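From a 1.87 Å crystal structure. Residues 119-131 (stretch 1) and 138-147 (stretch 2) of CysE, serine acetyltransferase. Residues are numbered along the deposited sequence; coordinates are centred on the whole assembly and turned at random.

Stretch 1 (119-131) HAIQTHRLAHWLY
Stretch 2 (138-147) FAYYLQSRSS

Where two antiparallel helices of CysE draw closest, the backbones of Ala-127 and Ala-139 come so near that their CA atoms lie only 4.3 Å apart, and Ala-139 CB rests 3.2 Å from the carbonyl oxygen Ala-127 O. The pair illustrates a general principle: alanine, with a single methyl, lets helices approach until side chain meets main chain.

Both stretches are helical throughout, 119-131 and 138-147, with phi near -60° and psi mostly between -35° and -55°, and both helices extend beyond the residues described. Backbone N-to-O hydrogen bonds from residue i to i-4 run along each one. The axes approach to 8.2 Å, and their N-to-C directions make an angle of 159° (signed crossing angle -159°). Register is set by Ala-127 opposite Ala-139 and, farther along, Ala-120 near Ser-146, where the CA atoms are 6.4 Å apart.

No direct hydrogen bond links the stretches; packing is largely apolar and buries 478 Å², both sides summed. Its centre is Leu-142 (chi1 m, chi2 t), a knob in the hole formed by Thr-123, Leu-126, Ala-127 and Leu-130. Leu-142 CD1 lies 3.6 Å from Leu-126 CG and 3.5 Å from Leu-130 CD1, while Leu-142 CB lies 4.0 Å from Ala-127 CB. Leu-126 is t, p; Leu-130 is m, t. Leu-130 CD1 also reaches within 3.6 Å of Phe-138 CD1, the phenylalanine having an off-well chi1 of -147° and chi2 of -49°.

Beyond the alanine pair, Tyr-131 (chi1 t, chi2 79°) sets its CB 3.8 Å from Ala-139 CB. Tyr-140 (chi1 m, chi2 -34°) has its CA-to-CB bond pointing away from the opposing helix, yet the end of the side chain comes nearer: Tyr-140 OH is 3.8 Å from Tyr-131 CE1, near the plane of the Tyr-131 ring and at its edge. This is van der Waals contact between the tyrosines.

Polarity enters at the other end. Thr-123 (chi1 m) turns its hydroxyl back onto its own helix, with OG1 donating to His-119 O at 2.9 Å. That leaves its methyl for the neighbour: Thr-123 CG2 is 4.2 Å from Leu-142 CD2 and 4.1 Å from Ser-146 CB. Ser-146 (chi1 t) places OG 4.0 Å from Ala-120 CB, and a water bridges the helices here, donating to Ala-120 O at 2.8 Å and hydrogen-bonding Ser-146 OG at 2.6 Å. Where the helices stand farther apart, solvent thus supplies the polar link that the tight alanine crossing lacks.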

# COMPACT_ATOMS: atom_id res chain seq x y z
N HIS A 119 6.81 19.46 -10.47
CA HIS A 119 6.33 18.10 -10.77
C HIS A 119 5.16 18.15 -11.74
O HIS A 119 5.09 17.35 -12.69
CB HIS A 119 5.91 17.36 -9.50
CG HIS A 119 7.01 17.24 -8.47
ND1 HIS A 119 6.79 17.32 -7.16
CD2 HIS A 119 8.38 17.11 -8.63
CE1 HIS A 119 7.96 17.21 -6.50
NE2 HIS A 119 8.93 17.07 -7.41
N ALA A 120 4.25 19.10 -11.55
CA ALA A 120 3.13 19.23 -12.51
C ALA A 120 3.59 19.57 -13.92
O ALA A 120 2.99 19.13 -14.89
CB ALA A 120 2.11 20.24 -12.05
N ILE A 121 4.59 20.42 -14.05
CA ILE A 121 4.98 20.83 -15.39
C ILE A 121 5.45 19.62 -16.21
O ILE A 121 5.03 19.43 -17.38
CB ILE A 121 6.09 21.90 -15.37
CG1 ILE A 121 5.53 23.26 -14.95
CG2 ILE A 121 6.70 22.09 -16.75
CD1 ILE A 121 6.64 24.17 -14.44
N GLN A 122 6.31 18.81 -15.61
CA GLN A 122 6.86 17.64 -16.31
C GLN A 122 5.79 16.58 -16.53
O GLN A 122 5.76 15.89 -17.56
CB GLN A 122 8.09 17.07 -15.59
CG GLN A 122 9.06 18.12 -15.05
CD GLN A 122 9.41 19.21 -16.08
OE1 GLN A 122 9.39 18.97 -17.30
NE2 GLN A 122 9.76 20.38 -15.59
N THR A 123 4.86 16.47 -15.59
CA THR A 123 3.71 15.57 -15.76
C THR A 123 2.90 16.02 -16.96
O THR A 123 2.57 15.19 -17.79
CB THR A 123 2.80 15.47 -14.50
OG1 THR A 123 3.56 15.04 -13.39
CG2 THR A 123 1.68 14.46 -14.74
N HIS A 124 2.68 17.34 -17.12
CA HIS A 124 2.03 17.79 -18.34
C HIS A 124 2.79 17.46 -19.60
O HIS A 124 2.19 17.05 -20.60
CB HIS A 124 1.78 19.29 -18.37
CG HIS A 124 1.26 19.74 -19.71
ND1 HIS A 124 0.03 19.39 -20.16
CD2 HIS A 124 1.89 20.42 -20.76
CE1 HIS A 124 -0.15 19.90 -21.40
NE2 HIS A 124 0.99 20.51 -21.76
N ARG A 125 4.10 17.68 -19.59
CA ARG A 125 4.93 17.35 -20.75
C ARG A 125 4.72 15.87 -21.15
O ARG A 125 4.58 15.54 -22.32
CB ARG A 125 6.40 17.63 -20.42
CG ARG A 125 6.67 19.11 -20.14
CD ARG A 125 8.13 19.52 -20.36
NE ARG A 125 8.43 20.81 -19.69
CZ ARG A 125 8.05 22.01 -20.15
NH1 ARG A 125 7.31 22.11 -21.26
NH2 ARG A 125 8.39 23.11 -19.50
N LEU A 126 4.70 14.98 -20.16
CA LEU A 126 4.43 13.56 -20.42
C LEU A 126 3.05 13.37 -21.03
O LEU A 126 2.92 12.75 -22.08
CB LEU A 126 4.54 12.72 -19.12
CG LEU A 126 4.28 11.20 -19.30
CD1 LEU A 126 5.13 10.65 -20.46
CD2 LEU A 126 4.53 10.43 -17.99
N ALA A 127 2.03 13.88 -20.35
CA ALA A 127 0.64 13.80 -20.83
C ALA A 127 0.45 14.34 -22.26
O ALA A 127 -0.30 13.78 -23.07
CB ALA A 127 -0.29 14.51 -19.84
N HIS A 128 1.13 15.44 -22.55
CA HIS A 128 1.02 16.14 -23.85
C HIS A 128 1.56 15.26 -24.97
O HIS A 128 0.92 15.09 -26.01
CB HIS A 128 1.75 17.49 -23.79
CG HIS A 128 1.66 18.29 -25.08
ND1 HIS A 128 0.52 18.91 -25.48
CD2 HIS A 128 2.63 18.57 -26.07
CE1 HIS A 128 0.75 19.54 -26.67
NE2 HIS A 128 2.04 19.33 -27.02
N TRP A 129 2.74 14.71 -24.76
CA TRP A 129 3.33 13.75 -25.69
C TRP A 129 2.41 12.53 -25.94
O TRP A 129 2.13 12.14 -27.12
CB TRP A 129 4.71 13.34 -25.16
CG TRP A 129 5.41 12.35 -26.06
CD1 TRP A 129 5.89 12.56 -27.36
CD2 TRP A 129 5.64 10.93 -25.80
NE1 TRP A 129 6.42 11.40 -27.87
CE2 TRP A 129 6.30 10.39 -26.99
CE3 TRP A 129 5.38 10.08 -24.72
CZ2 TRP A 129 6.66 9.06 -27.07
CZ3 TRP A 129 5.77 8.75 -24.80
CH2 TRP A 129 6.40 8.25 -25.95
N LEU A 130 1.94 11.91 -24.85
CA LEU A 130 1.01 10.76 -24.93
C LEU A 130 -0.23 11.12 -25.75
O LEU A 130 -0.66 10.33 -26.59
CB LEU A 130 0.58 10.30 -23.51
CG LEU A 130 1.74 9.65 -22.75
CD1 LEU A 130 1.35 9.32 -21.33
CD2 LEU A 130 2.23 8.38 -23.44
N TYR A 131 -0.78 12.32 -25.50
CA TYR A 131 -2.01 12.78 -26.16
C TYR A 131 -1.77 12.87 -27.68
O TYR A 131 -2.56 12.35 -28.47
CB TYR A 131 -2.46 14.12 -25.57
CG TYR A 131 -3.81 14.67 -26.04
CD1 TYR A 131 -5.01 14.19 -25.51
CD2 TYR A 131 -3.87 15.68 -27.00
CE1 TYR A 131 -6.22 14.70 -25.94
CE2 TYR A 131 -5.09 16.21 -27.42
CZ TYR A 131 -6.25 15.72 -26.89
OH TYR A 131 -7.47 16.28 -27.27
N PHE A 138 -4.22 7.44 -21.46
CA PHE A 138 -3.07 7.64 -20.59
C PHE A 138 -2.97 9.14 -20.26
O PHE A 138 -2.76 9.52 -19.11
CB PHE A 138 -1.78 7.12 -21.22
CG PHE A 138 -0.80 6.56 -20.20
CD1 PHE A 138 -0.46 7.29 -19.04
CD2 PHE A 138 -0.20 5.32 -20.40
CE1 PHE A 138 0.43 6.78 -18.11
CE2 PHE A 138 0.67 4.80 -19.46
CZ PHE A 138 1.01 5.54 -18.32
N ALA A 139 -3.11 9.97 -21.28
CA ALA A 139 -2.96 11.42 -21.08
C ALA A 139 -4.01 11.96 -20.07
O ALA A 139 -3.67 12.71 -19.15
CB ALA A 139 -3.02 12.15 -22.42
N TYR A 140 -5.27 11.54 -20.22
CA TYR A 140 -6.32 12.03 -19.32
C TYR A 140 -6.09 11.50 -17.91
O TYR A 140 -6.37 12.19 -16.91
CB TYR A 140 -7.72 11.61 -19.79
CG TYR A 140 -8.22 12.24 -21.08
CD1 TYR A 140 -7.88 13.56 -21.45
CD2 TYR A 140 -9.05 11.51 -21.94
CE1 TYR A 140 -8.36 14.10 -22.65
CE2 TYR A 140 -9.53 12.05 -23.12
CZ TYR A 140 -9.19 13.33 -23.48
OH TYR A 140 -9.69 13.82 -24.68
N TYR A 141 -5.58 10.27 -17.82
CA TYR A 141 -5.27 9.70 -16.53
C TYR A 141 -4.23 10.55 -15.81
O TYR A 141 -4.34 10.81 -14.61
CB TYR A 141 -4.83 8.21 -16.61
CG TYR A 141 -4.56 7.69 -15.25
CD1 TYR A 141 -5.61 7.26 -14.43
CD2 TYR A 141 -3.27 7.71 -14.71
CE1 TYR A 141 -5.37 6.82 -13.14
CE2 TYR A 141 -3.03 7.27 -13.41
CZ TYR A 141 -4.08 6.84 -12.63
OH TYR A 141 -3.89 6.40 -11.35
N LEU A 142 -3.16 10.92 -16.50
CA LEU A 142 -2.16 11.77 -15.89
C LEU A 142 -2.74 13.16 -15.48
O LEU A 142 -2.48 13.68 -14.36
CB LEU A 142 -0.99 11.96 -16.88
CG LEU A 142 -0.10 10.71 -17.07
CD1 LEU A 142 0.80 10.93 -18.28
CD2 LEU A 142 0.71 10.47 -15.80
N GLN A 143 -3.51 13.77 -16.38
CA GLN A 143 -4.18 15.05 -16.10
C GLN A 143 -5.02 14.93 -14.83
O GLN A 143 -4.97 15.80 -13.96
CB GLN A 143 -5.10 15.48 -17.25
CG GLN A 143 -5.94 16.72 -16.92
CD GLN A 143 -7.05 16.98 -17.94
OE1 GLN A 143 -7.35 16.13 -18.79
NE2 GLN A 143 -7.64 18.18 -17.89
N SER A 144 -5.74 13.83 -14.72
CA SER A 144 -6.62 13.55 -13.59
C SER A 144 -5.84 13.37 -12.33
O SER A 144 -6.19 13.94 -11.26
CB SER A 144 -7.47 12.28 -13.86
OG SER A 144 -8.23 11.96 -12.71
N ARG A 145 -4.77 12.58 -12.41
CA ARG A 145 -3.94 12.36 -11.24
C ARG A 145 -3.20 13.65 -10.82
O ARG A 145 -3.08 13.96 -9.62
CB ARG A 145 -2.98 11.20 -11.50
CG ARG A 145 -2.29 10.75 -10.25
CD ARG A 145 -3.13 9.77 -9.42
NE ARG A 145 -2.25 9.40 -8.34
CZ ARG A 145 -2.52 9.44 -7.05
NH1 ARG A 145 -3.71 9.79 -6.60
NH2 ARG A 145 -1.57 9.10 -6.21
N SER A 146 -2.74 14.43 -11.80
CA SER A 146 -2.07 15.71 -11.48
C SER A 146 -3.06 16.68 -10.85
O SER A 146 -2.74 17.33 -9.83
CB SER A 146 -1.38 16.32 -12.71
OG SER A 146 -0.88 17.63 -12.43
N SER A 147 -4.29 16.73 -11.39
CA SER A 147 -5.30 17.60 -10.76
C SER A 147 -5.49 17.24 -9.30
O SER A 147 -5.62 18.12 -8.44
CB SER A 147 -6.64 17.53 -11.50
OG SER A 147 -7.49 18.54 -10.99
O HOH W 1 0.26 18.46 -14.65